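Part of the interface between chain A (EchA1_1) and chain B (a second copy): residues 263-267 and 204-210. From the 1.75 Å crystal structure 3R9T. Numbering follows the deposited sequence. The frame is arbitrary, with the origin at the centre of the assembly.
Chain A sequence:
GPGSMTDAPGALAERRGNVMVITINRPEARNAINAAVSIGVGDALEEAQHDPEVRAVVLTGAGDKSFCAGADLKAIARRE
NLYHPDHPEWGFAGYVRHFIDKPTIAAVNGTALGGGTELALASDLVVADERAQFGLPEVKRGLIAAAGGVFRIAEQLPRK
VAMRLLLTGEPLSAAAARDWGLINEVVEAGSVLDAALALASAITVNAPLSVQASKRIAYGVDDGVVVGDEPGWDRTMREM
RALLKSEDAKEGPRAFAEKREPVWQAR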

# COMPACT_ATOMS: atom_id res chain seq x y z
N VAL A 263 33.26 12.91 3.78
CA VAL A 263 33.98 11.81 4.42
C VAL A 263 33.23 11.39 5.68
O VAL A 263 33.33 12.05 6.71
CB VAL A 263 35.41 12.23 4.80
CG1 VAL A 263 36.15 11.06 5.44
CG2 VAL A 263 36.16 12.72 3.57
N TRP A 264 32.49 10.29 5.60
CA TRP A 264 31.74 9.81 6.74
C TRP A 264 32.59 9.03 7.74
O TRP A 264 33.50 8.28 7.35
CB TRP A 264 30.60 8.89 6.31
CG TRP A 264 29.76 9.38 5.17
CD1 TRP A 264 29.55 8.75 3.98
CD2 TRP A 264 28.99 10.59 5.13
NE1 TRP A 264 28.71 9.49 3.19
CE2 TRP A 264 28.34 10.61 3.88
CE3 TRP A 264 28.77 11.65 6.02
CZ2 TRP A 264 27.50 11.65 3.50
CZ3 TRP A 264 27.95 12.68 5.63
CH2 TRP A 264 27.32 12.67 4.38
N GLN A 265 32.24 9.18 9.02
CA GLN A 265 32.87 8.46 10.15
C GLN A 265 31.96 7.47 10.86
O GLN A 265 32.43 6.71 11.71
CB GLN A 265 33.38 9.46 11.19
CG GLN A 265 34.48 10.33 10.67
CD GLN A 265 34.91 11.37 11.67
OE1 GLN A 265 34.22 12.36 11.89
NE2 GLN A 265 36.06 11.14 12.28
N ALA A 266 30.67 7.49 10.54
CA ALA A 266 29.70 6.66 11.25
C ALA A 266 29.62 7.15 12.69
O ALA A 266 29.34 6.39 13.61
CB ALA A 266 30.09 5.18 11.17
N ARG A 267 29.86 8.44 12.85
CA ARG A 267 29.75 9.10 14.14
C ARG A 267 29.59 10.60 13.92
O ARG A 267 29.47 11.33 14.90
CB ARG A 267 30.99 8.80 15.01
OXT ARG A 267 29.58 11.10 12.79
N THR B 204 25.70 2.97 -0.37
CA THR B 204 26.84 3.00 0.55
C THR B 204 27.64 4.29 0.45
O THR B 204 28.44 4.58 1.35
CB THR B 204 27.79 1.78 0.33
OG1 THR B 204 28.33 1.84 -0.99
CG2 THR B 204 27.03 0.44 0.53
N VAL B 205 27.45 5.06 -0.62
CA VAL B 205 28.06 6.39 -0.70
C VAL B 205 27.40 7.37 0.26
O VAL B 205 27.97 8.43 0.54
CB VAL B 205 28.06 7.00 -2.12
CG1 VAL B 205 28.94 6.16 -3.04
CG2 VAL B 205 26.63 7.16 -2.68
N ASN B 206 26.21 7.01 0.77
CA ASN B 206 25.44 7.89 1.65
C ASN B 206 25.87 7.74 3.11
O ASN B 206 26.60 6.81 3.46
CB ASN B 206 23.95 7.64 1.47
CG ASN B 206 23.49 7.90 0.04
OD1 ASN B 206 24.04 8.79 -0.65
ND2 ASN B 206 22.50 7.14 -0.42
N ALA B 207 25.42 8.68 3.94
CA ALA B 207 25.81 8.72 5.34
C ALA B 207 25.26 7.51 6.08
O ALA B 207 24.06 7.29 6.05
CB ALA B 207 25.33 10.00 5.99
N PRO B 208 26.14 6.69 6.69
CA PRO B 208 25.70 5.43 7.31
C PRO B 208 24.64 5.61 8.39
O PRO B 208 23.68 4.86 8.45
CB PRO B 208 26.98 4.86 7.94
CG PRO B 208 27.94 5.99 7.99
CD PRO B 208 27.61 6.85 6.80
N LEU B 209 24.84 6.57 9.28
CA LEU B 209 23.86 6.75 10.35
C LEU B 209 22.49 7.18 9.83
O LEU B 209 21.46 6.84 10.42
CB LEU B 209 24.34 7.77 11.38
CG LEU B 209 25.64 7.42 12.13
CD1 LEU B 209 26.08 8.61 12.98
CD2 LEU B 209 25.45 6.16 12.96
N SER B 210 22.48 7.93 8.73
CA SER B 210 21.23 8.35 8.09
C SER B 210 20.52 7.17 7.45
O SER B 210 19.31 7.05 7.54
CB SER B 210 21.52 9.37 6.99
OG SER B 210 22.09 10.54 7.51

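The C-terminal tail of one EchA1_1 chain, without regular helix or strand, lies against the turn that leads into a helix of a second copy; the two stretches bury 311 Å² between them, both sides summed. The main bump is the indole of Trp A264. Its CA-to-CB bond points toward chain B, and with chi1 at -47° (m) and chi2 at 122° the ring lies along the backbone of Val B205, Asn B206 and Ala B207. Trp A264 as a whole has 92 Å² covered, the largest area of any residue here.

One hydrogen bond fixes the ring at its edge: Trp A264 NE1 donates to Val B205 O across 2.9 Å, with an N-H...O angle of 169°. The carbonyl oxygen sits near the ring plane, where the N-H points, so the bond is almost straight. Two other polar atoms come near without bonding. Trp A264 NE1 lies 3.4 Å from Asn B206 O, but at a poor angle, and 3.5 Å from Ala B207 N, which is itself a donor. The CA-to-CB bond of Asn B206 points away from chain A, and its amide is hydrogen-bonded elsewhere in the structure.

Over one face of the indole sits the small knob of Ala B207, the N-cap residue of the helix. Its CB is 3.5 Å from the centroid of the Trp A264 six-membered ring and only 3° off the ring normal, a CH-pi contact set almost squarely over the ring. The closest side-chain atoms are Trp A264 CZ2 and Ala B207 CB, at 3.7 Å. Ala B207 CA also lies over this face, so the indole covers the backbone here as well as the methyl.

Pro B208, the first residue of the helix, is the answering bump from chain B. Its CA-to-CB bond points toward the tail, and its ring, C-gamma endo, fits in the notch between Trp A264 and Ala A266. Pro B208 CD packs 3.7 Å from Trp A264 CB, at the root of the indole, while Pro B208 CG lies 3.8 Å from Ala A266 CA and 3.9 Å from Ala A266 CB. Between these two contacts, the CA-to-CB bond of Gln A265 points away from chain B.

Beyond the proline, the CA-to-CB bond of Leu B209 (chi1 m, chi2 t) points toward chain A, and its CD1 meets the end of the tail. Leu B209 CD1 lies 3.8 Å from Ala A266 C and also 3.8 Å from Arg A267 N, so this methyl packs against the backbone at the junction of the last two residues. The Arg A267 side chain starts away from chain B and is not modelled past CB.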